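Local coordinates for putative uncharacterized protein (Streptococcus mutans, PDB 3L7N) that probably acts as a class I glutamine amidotransferase, releasing ammonia from glutamine for transfer to another substrate, although its own substrate is not established, at residues Q95-A100 and Q173-C178; L106-K111 and Q160-Q165; D145-P150 and Q165-G170. All blocks are in the same frame, centred on the assembly; numbering follows the deposited sequence.

Contact 1: residues Q95-A100 and Q173-C178; sequences QLMGVA and QYAFQC
M97 reaches from helix 92-100 to Y174 and A175 of strand 173-176. CG is anti to the carbonyl carbon (chi1 -64°) and beside the backbone N, and the next torsion continues the chain extended, carrying SD to 3.4 Å from the backbone O of Y174. At A175 the methyl group points toward the helix, and its CB lies 4.2 Å from the M97 sulfur. The chain then bends at chi3 (70°), and CE turns to meet CB of Q173 at 4.2 Å, the two side chains crossing at about a right angle. Beyond that CB the Q173 chain leads away, and its NE2 is hydrogen-bonded to the backbone O of K85. Two residues before M97 on the helix, Q95 extends to meet Q177 just past the end of strand 173-176, forming the second buried patch of the contact. All the residues that touch are buried, and M97 gives up the largest surface. By contrast, V99 and A100 are partly exposed and do not reach the strand; L96 and A100 pack on helix 70-82. Y174 points from the opposite side of the strand, where its OH bonds to D127 and K168. The segment axes pass 8.7 Å apart with their directions 135° from parallel, so the helix runs obliquely back across the strand. A helix covering one face of a central sheet, directly after a strand and turn with C91 that resemble, by sequence pattern, a nucleophile elbow, is consistent with the alpha/beta core of a class I glutamine amidotransferase.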
loop_
_atom_site.group_PDB
_atom_site.type_symbol
_atom_site.label_atom_id
_atom_site.label_comp_id
_atom_site.label_asym_id
_atom_site.label_seq_id
_atom_site.Cartn_x
_atom_site.Cartn_y
_atom_site.Cartn_z
ATOM N N GLN A 95 5.209 -2.893 4.081
ATOM C CA GLN A 95 6.124 -3.210 5.137
ATOM C C GLN A 95 6.274 -4.697 5.338
ATOM O O GLN A 95 7.368 -5.169 5.684
ATOM C CB GLN A 95 5.692 -2.506 6.422
ATOM C CG GLN A 95 5.738 -0.996 6.249
ATOM C CD GLN A 95 4.867 -0.177 7.248
ATOM O OE1 GLN A 95 4.578 -0.605 8.377
ATOM N NE2 GLN A 95 4.498 1.039 6.825
ATOM N N LEU A 96 5.188 -5.470 5.138
ATOM C CA LEU A 96 5.322 -6.933 5.215
ATOM C C LEU A 96 6.118 -7.445 4.009
ATOM O O LEU A 96 6.875 -8.369 4.122
ATOM C CB LEU A 96 3.964 -7.642 5.313
ATOM C CG LEU A 96 3.145 -7.366 6.576
ATOM C CD1 LEU A 96 1.709 -7.614 6.337
ATOM C CD2 LEU A 96 3.602 -8.184 7.706
ATOM N N MET A 97 5.974 -6.817 2.865
ATOM C CA MET A 97 6.851 -7.177 1.783
ATOM C C MET A 97 8.352 -6.946 2.136
ATOM O O MET A 97 9.188 -7.830 1.910
ATOM C CB MET A 97 6.477 -6.493 0.516
ATOM C CG MET A 97 5.160 -6.890 0.050
ATOM S SD MET A 97 4.832 -6.162 -1.485
ATOM C CE MET A 97 5.961 -7.046 -2.496
ATOM N N GLY A 98 8.661 -5.819 2.786
ATOM C CA GLY A 98 9.998 -5.570 3.194
ATOM C C GLY A 98 10.546 -6.721 4.035
ATOM O O GLY A 98 11.664 -7.285 3.735
ATOM N N VAL A 99 9.779 -7.095 5.083
ATOM C CA VAL A 99 10.173 -8.148 5.971
ATOM C C VAL A 99 10.319 -9.394 5.195
ATOM O O VAL A 99 11.259 -10.088 5.361
ATOM C CB VAL A 99 9.167 -8.342 7.107
ATOM C CG1 VAL A 99 9.558 -9.487 7.975
ATOM C CG2 VAL A 99 9.085 -7.118 7.919
ATOM N N ALA A 100 9.392 -9.659 4.281
ATOM C CA ALA A 100 9.422 -10.934 3.561
ATOM C C ALA A 100 10.723 -11.075 2.791
ATOM O O ALA A 100 11.225 -12.156 2.630
ATOM C CB ALA A 100 8.262 -11.055 2.648
ATOM N N GLN A 173 6.997 -7.464 -8.349
ATOM C CA GLN A 173 6.640 -7.420 -6.940
ATOM C C GLN A 173 6.971 -6.036 -6.428
ATOM O O GLN A 173 8.154 -5.715 -6.238
ATOM C CB GLN A 173 7.437 -8.465 -6.127
ATOM C CG GLN A 173 7.111 -9.935 -6.390
ATOM C CD GLN A 173 7.693 -10.448 -7.699
ATOM O OE1 GLN A 173 8.639 -9.894 -8.219
ATOM N NE2 GLN A 173 7.054 -11.434 -8.279
ATOM N N TYR A 174 5.917 -5.191 -6.249
ATOM C CA TYR A 174 6.057 -3.724 -5.985
ATOM C C TYR A 174 5.412 -3.401 -4.660
ATOM O O TYR A 174 4.571 -4.131 -4.208
ATOM C CB TYR A 174 5.367 -2.952 -7.061
ATOM C CG TYR A 174 6.175 -2.810 -8.275
ATOM C CD1 TYR A 174 6.795 -1.566 -8.606
ATOM C CD2 TYR A 174 6.420 -3.923 -9.113
ATOM C CE1 TYR A 174 7.611 -1.443 -9.791
ATOM C CE2 TYR A 174 7.254 -3.803 -10.286
ATOM C CZ TYR A 174 7.826 -2.572 -10.602
ATOM O OH TYR A 174 8.586 -2.492 -11.700
ATOM N N ALA A 175 5.802 -2.300 -4.045
ATOM C CA ALA A 175 5.247 -1.897 -2.761
ATOM C C ALA A 175 5.001 -0.409 -2.795
ATOM O O ALA A 175 5.792 0.306 -3.320
ATOM C CB ALA A 175 6.165 -2.223 -1.692
ATOM N N PHE A 176 3.840 0.036 -2.312
ATOM C CA PHE A 176 3.520 1.460 -2.223
ATOM C C PHE A 176 3.317 1.774 -0.789
ATOM O O PHE A 176 2.430 1.195 -0.138
ATOM C CB PHE A 176 2.231 1.777 -3.002
ATOM C CG PHE A 176 2.377 1.662 -4.503
ATOM C CD1 PHE A 176 2.418 2.782 -5.288
ATOM C CD2 PHE A 176 2.477 0.437 -5.116
ATOM C CE1 PHE A 176 2.538 2.671 -6.750
ATOM C CE2 PHE A 176 2.606 0.320 -6.540
ATOM C CZ PHE A 176 2.643 1.438 -7.332
ATOM N N GLN A 177 4.146 2.621 -0.239
ATOM C CA GLN A 177 3.904 3.073 1.103
ATOM C C GLN A 177 2.738 4.084 1.114
ATOM O O GLN A 177 1.968 4.181 2.093
ATOM C CB GLN A 177 5.164 3.690 1.687
ATOM C CG GLN A 177 5.003 4.271 3.098
ATOM C CD GLN A 177 4.419 3.287 4.092
ATOM O OE1 GLN A 177 3.299 3.500 4.617
ATOM N NE2 GLN A 177 5.185 2.217 4.409
ATOM N N CYS A 178 2.583 4.770 0.003
ATOM C CA CYS A 178 1.604 5.784 -0.135
ATOM C C CYS A 178 0.250 5.154 -0.749
ATOM O O CYS A 178 0.256 3.972 -1.308
ATOM C CB CYS A 178 2.179 6.888 -1.074
ATOM S SG CYS A 178 2.806 6.265 -2.658
#

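Contact 2: residues L106-K111 and Q160-Q165; sequences LHSPKK and QGCPRQ
L106 starts the contact by setting CD1 3.3 Å from NH1 of R164, an oblique approach to a guanidinium whose NH1 is also hydrogen-bonded to the backbone O of P147. At S108 the hydroxyl is anti to the backbone N (chi1 -167°), beside the carbonyl carbon, which brings OG near CB of C162. The same OG donates to the backbone O of K110, 2.9 Å away, from above that carbonyl's plane, and so ties the chain across its own corner. P109 comes next and meets P163 tip to tip, its CG lying 3.4 Å from CD of P163, while its CB rests against the backbone O of G161. The backbone N of K110 then donates to that G161 oxygen at 2.9 Å, with an N-H...O angle of 158°. Beyond its CB, which packs on CA of G161, the K110 chain bends away, and NZ bonds to T205. Partly open to solvent, this contact fastens the loop between strands 154-158 and 166-170 to a corner at P109 and K110, the break within strand 106-113 in the antiparallel part of the amidotransferase sheet.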
loop_
_atom_site.group_PDB
_atom_site.type_symbol
_atom_site.label_atom_id
_atom_site.label_comp_id
_atom_site.label_asym_id
_atom_site.label_seq_id
_atom_site.Cartn_x
_atom_site.Cartn_y
_atom_site.Cartn_z
ATOM N N LEU A 106 10.832 0.231 9.388
ATOM C CA LEU A 106 11.349 1.398 10.171
ATOM C C LEU A 106 10.254 2.475 10.409
ATOM O O LEU A 106 9.230 2.463 9.758
ATOM C CB LEU A 106 12.547 2.041 9.445
ATOM C CG LEU A 106 13.730 1.160 9.021
ATOM C CD1 LEU A 106 14.531 1.855 7.947
ATOM C CD2 LEU A 106 14.635 0.794 10.254
ATOM N N HIS A 107 10.531 3.429 11.313
ATOM C CA HIS A 107 9.721 4.628 11.445
ATOM C C HIS A 107 10.104 5.642 10.382
ATOM O O HIS A 107 11.226 5.677 9.951
ATOM C CB HIS A 107 9.880 5.249 12.848
ATOM C CG HIS A 107 9.547 4.306 13.978
ATOM N ND1 HIS A 107 10.473 3.940 14.941
ATOM C CD2 HIS A 107 8.401 3.629 14.280
ATOM C CE1 HIS A 107 9.910 3.089 15.796
ATOM N NE2 HIS A 107 8.658 2.879 15.415
ATOM N N SER A 108 9.132 6.449 9.940
ATOM C CA SER A 108 9.347 7.428 8.865
ATOM C C SER A 108 9.986 8.679 9.474
ATOM O O SER A 108 9.663 9.030 10.580
ATOM C CB SER A 108 8.011 7.782 8.224
ATOM O OG SER A 108 8.179 8.485 7.004
ATOM N N PRO A 109 10.956 9.325 8.751
ATOM C CA PRO A 109 11.454 10.640 9.209
ATOM C C PRO A 109 10.297 11.525 9.652
ATOM O O PRO A 109 10.253 11.971 10.799
ATOM C CB PRO A 109 12.122 11.246 7.924
ATOM C CG PRO A 109 12.373 10.091 7.004
ATOM C CD PRO A 109 11.758 8.805 7.639
ATOM N N LYS A 110 9.355 11.766 8.734
ATOM C CA LYS A 110 8.126 12.480 9.068
ATOM C C LYS A 110 6.826 11.608 8.820
ATOM O O LYS A 110 6.698 10.891 7.770
ATOM C CB LYS A 110 8.078 13.818 8.311
ATOM C CG LYS A 110 8.896 14.969 9.018
ATOM C CD LYS A 110 8.684 14.953 10.637
ATOM C CE LYS A 110 9.027 16.364 11.337
ATOM N NZ LYS A 110 7.748 17.118 11.811
ATOM N N LYS A 111 5.901 11.642 9.770
ATOM C CA LYS A 111 4.575 11.056 9.532
ATOM C C LYS A 111 3.737 11.878 8.573
ATOM O O LYS A 111 3.871 13.080 8.503
ATOM C CB LYS A 111 3.856 10.780 10.833
ATOM C CG LYS A 111 2.732 11.678 11.169
ATOM C CD LYS A 111 2.380 11.440 12.654
ATOM C CE LYS A 111 0.953 10.988 12.811
ATOM N NZ LYS A 111 0.763 10.098 14.037
ATOM N N GLN A 160 8.924 14.335 0.505
ATOM C CA GLN A 160 9.713 15.135 1.481
ATOM C C GLN A 160 9.750 14.502 2.894
ATOM O O GLN A 160 10.783 14.554 3.590
ATOM C CB GLN A 160 9.200 16.591 1.519
ATOM C CG GLN A 160 9.143 17.270 0.063
ATOM C CD GLN A 160 10.559 17.328 -0.598
ATOM O OE1 GLN A 160 11.353 18.271 -0.319
ATOM N NE2 GLN A 160 10.931 16.239 -1.385
ATOM N N GLY A 161 8.636 13.896 3.304
ATOM C CA GLY A 161 8.519 13.340 4.656
ATOM C C GLY A 161 9.117 11.951 4.769
ATOM O O GLY A 161 9.513 11.527 5.881
ATOM N N CYS A 162 9.231 11.240 3.626
ATOM C CA CYS A 162 9.573 9.816 3.668
ATOM C C CYS A 162 10.284 9.392 2.428
ATOM O O CYS A 162 9.822 9.683 1.324
ATOM C CB CYS A 162 8.297 8.967 3.887
ATOM S SG CYS A 162 8.469 7.259 3.651
ATOM N N PRO A 163 11.467 8.738 2.600
ATOM C CA PRO A 163 12.415 8.407 1.511
ATOM C C PRO A 163 12.113 7.072 0.792
ATOM O O PRO A 163 12.857 6.669 -0.105
ATOM C CB PRO A 163 13.748 8.319 2.227
ATOM C CG PRO A 163 13.400 8.005 3.670
ATOM C CD PRO A 163 12.073 8.585 3.942
ATOM N N ARG A 164 11.014 6.420 1.152
ATOM C CA ARG A 164 10.688 5.119 0.583
ATOM C C ARG A 164 9.143 5.004 0.195
ATOM O O ARG A 164 8.347 4.425 0.939
ATOM C CB ARG A 164 11.082 4.026 1.597
ATOM C CG ARG A 164 12.561 3.816 1.708
ATOM C CD ARG A 164 12.917 3.017 2.886
ATOM N NE ARG A 164 14.341 2.953 2.992
ATOM C CZ ARG A 164 15.036 2.201 3.853
ATOM N NH1 ARG A 164 14.437 1.353 4.690
ATOM N NH2 ARG A 164 16.352 2.289 3.852
ATOM N N GLN A 165 8.744 5.614 -0.894
ATOM C CA GLN A 165 7.353 5.702 -1.153
ATOM C C GLN A 165 6.919 4.531 -2.005
ATOM O O GLN A 165 5.881 3.951 -1.771
ATOM C CB GLN A 165 6.980 7.033 -1.832
ATOM C CG GLN A 165 6.860 8.188 -0.929
ATOM C CD GLN A 165 5.889 7.973 0.221
ATOM O OE1 GLN A 165 5.202 6.968 0.284
ATOM N NE2 GLN A 165 5.849 8.937 1.160
#

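Contact 3: residues D145-P150 and Q165-G170; sequences DMPGLP and QIIKFG
A classic beta bulge at F169 and G170, both facing Q173, belongs to this region of the amidotransferase sheet, and F169 and I167 of strand 166-170 form the apolar surface on which P147, L149 and P150 pack. Residues 147-150 follow the short strand 145-146 as a loop. I167 points toward them, with CG1 beside the backbone N and the chain extended, so that CD1 ends 3.6 Å from CG of P147; the two side chains slide past each other in opposite directions. CG2, the other branch of I167, serves two neighbours. It lies 3.8 Å from CD1 of L149, and it also sits over one face of the F169 ring, 3.6 Å above the plane and offset toward the rim. L149 crosses I167 obliquely, and it also touches R164. No hydrogen bond joins the two segments, and the contact rests on apolar surfaces with a single carbonyl at a ring edge: O of G148 lies near the plane of F169, 4.0 Å from CZ. F169 also meets the ring of Y101 and the side chain of M97 on helix 92-100, so the loop, the strand and the helix share one hydrophobic cluster. P150 completes the contact with F169, the two side chains crossing at about a right angle. There CD of P150 comes within 3.6 Å of CE1 of F169, while its CG lies in the plane of the aromatic ring, at the edge.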
loop_
_atom_site.group_PDB
_atom_site.type_symbol
_atom_site.label_atom_id
_atom_site.label_comp_id
_atom_site.label_asym_id
_atom_site.label_seq_id
_atom_site.Cartn_x
_atom_site.Cartn_y
_atom_site.Cartn_z
ATOM N N ASP A 145 5.124 4.772 9.802
ATOM C CA ASP A 145 6.269 3.898 9.527
ATOM C C ASP A 145 6.524 3.781 8.012
ATOM O O ASP A 145 5.847 4.431 7.214
ATOM C CB ASP A 145 6.037 2.539 10.116
ATOM C CG ASP A 145 6.132 2.535 11.591
ATOM O OD1 ASP A 145 6.571 3.537 12.173
ATOM O OD2 ASP A 145 5.743 1.536 12.198
ATOM N N MET A 146 7.557 3.025 7.641
ATOM C CA MET A 146 7.882 2.787 6.237
ATOM C C MET A 146 8.643 1.435 6.085
ATOM O O MET A 146 9.031 0.822 7.073
ATOM C CB MET A 146 8.730 3.922 5.693
ATOM C CG MET A 146 10.266 3.890 6.200
ATOM S SD MET A 146 11.311 5.270 5.583
ATOM C CE MET A 146 12.843 4.806 6.309
ATOM N N PRO A 147 8.835 0.976 4.858
ATOM C CA PRO A 147 9.374 -0.399 4.787
ATOM C C PRO A 147 10.958 -0.510 4.862
ATOM O O PRO A 147 11.681 0.389 4.384
ATOM C CB PRO A 147 8.851 -0.913 3.452
ATOM C CG PRO A 147 8.374 0.307 2.693
ATOM C CD PRO A 147 8.005 1.319 3.683
ATOM N N GLY A 148 11.453 -1.603 5.476
ATOM C CA GLY A 148 12.837 -2.105 5.232
ATOM C C GLY A 148 13.242 -2.113 3.757
ATOM O O GLY A 148 12.434 -2.373 2.884
ATOM N N LEU A 149 14.500 -1.777 3.475
ATOM C CA LEU A 149 15.018 -1.893 2.075
ATOM C C LEU A 149 16.163 -2.944 1.969
ATOM O O LEU A 149 17.292 -2.671 2.335
ATOM C CB LEU A 149 15.468 -0.529 1.538
ATOM C CG LEU A 149 15.815 -0.534 0.057
ATOM C CD1 LEU A 149 14.528 -0.459 -0.797
ATOM C CD2 LEU A 149 16.809 0.605 -0.336
ATOM N N PRO A 150 15.837 -4.149 1.569
ATOM C CA PRO A 150 16.890 -5.140 1.303
ATOM C C PRO A 150 17.716 -4.735 0.124
ATOM O O PRO A 150 17.251 -3.940 -0.723
ATOM C CB PRO A 150 16.120 -6.389 0.948
ATOM C CG PRO A 150 14.671 -5.990 0.901
ATOM C CD PRO A 150 14.533 -4.553 1.066
ATOM N N GLN A 165 8.744 5.614 -0.894
ATOM C CA GLN A 165 7.353 5.702 -1.153
ATOM C C GLN A 165 6.919 4.531 -2.005
ATOM O O GLN A 165 5.881 3.951 -1.771
ATOM C CB GLN A 165 6.980 7.033 -1.832
ATOM C CG GLN A 165 6.860 8.188 -0.929
ATOM C CD GLN A 165 5.889 7.973 0.221
ATOM O OE1 GLN A 165 5.202 6.968 0.284
ATOM N NE2 GLN A 165 5.849 8.937 1.160
ATOM N N ILE A 166 7.717 4.212 -3.006
ATOM C CA ILE A 166 7.451 3.124 -3.883
ATOM C C ILE A 166 8.746 2.338 -4.003
ATOM O O ILE A 166 9.843 2.946 -4.013
ATOM C CB ILE A 166 7.119 3.610 -5.206
ATOM C CG1 ILE A 166 5.816 4.412 -5.178
ATOM C CG2 ILE A 166 7.021 2.483 -6.153
ATOM C CD1 ILE A 166 5.402 4.919 -6.568
ATOM N N ILE A 167 8.657 0.984 -3.993
ATOM C CA ILE A 167 9.861 0.126 -3.951
ATOM C C ILE A 167 9.654 -1.043 -4.873
ATOM O O ILE A 167 8.560 -1.575 -4.947
ATOM C CB ILE A 167 10.162 -0.384 -2.540
ATOM C CG1 ILE A 167 10.437 0.754 -1.603
ATOM C CG2 ILE A 167 11.354 -1.441 -2.546
ATOM C CD1 ILE A 167 10.643 0.274 -0.160
ATOM N N LYS A 168 10.674 -1.401 -5.637
ATOM C CA LYS A 168 10.597 -2.555 -6.418
ATOM C C LYS A 168 11.462 -3.571 -5.803
ATOM O O LYS A 168 12.720 -3.430 -5.804
ATOM C CB LYS A 168 11.037 -2.296 -7.789
ATOM C CG LYS A 168 11.056 -3.554 -8.657
ATOM C CD LYS A 168 11.623 -3.246 -10.045
ATOM C CE LYS A 168 11.566 -4.414 -10.984
ATOM N NZ LYS A 168 11.035 -3.914 -12.377
ATOM N N PHE A 169 10.810 -4.604 -5.231
ATOM C CA PHE A 169 11.455 -5.760 -4.604
ATOM C C PHE A 169 11.806 -6.833 -5.612
ATOM O O PHE A 169 12.679 -7.661 -5.359
ATOM C CB PHE A 169 10.517 -6.370 -3.568
ATOM C CG PHE A 169 10.367 -5.555 -2.340
ATOM C CD1 PHE A 169 11.316 -5.631 -1.319
ATOM C CD2 PHE A 169 9.281 -4.696 -2.185
ATOM C CE1 PHE A 169 11.198 -4.830 -0.141
ATOM C CE2 PHE A 169 9.139 -3.895 -1.017
ATOM C CZ PHE A 169 10.105 -3.967 0.002
ATOM N N GLY A 170 11.059 -6.895 -6.701
ATOM C CA GLY A 170 11.211 -7.984 -7.634
ATOM C C GLY A 170 10.657 -7.575 -8.964
ATOM O O GLY A 170 10.139 -6.472 -9.094
#

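Contacts 1 and 3 belong to the buried core, their centres about 5 Å apart, whereas contact 2 lies farther out and is partly exposed. Contacts 1 and 3 involve neighbouring strands of one sheet: 173-176 takes the helix in contact 1, and 166-170 takes the loop after strand 145-146 in contact 3. Both rest largely on apolar surfaces. In contact 2 one backbone hydrogen bond joins the segments, while the serine bond braces the corner itself. Contact 2 meets contact 3 through shared Q165 and the backbone pairing of L106 with M146. Q165 O also reaches Q177 N, probably hydrogen-bonded, linking the loop to contact 1.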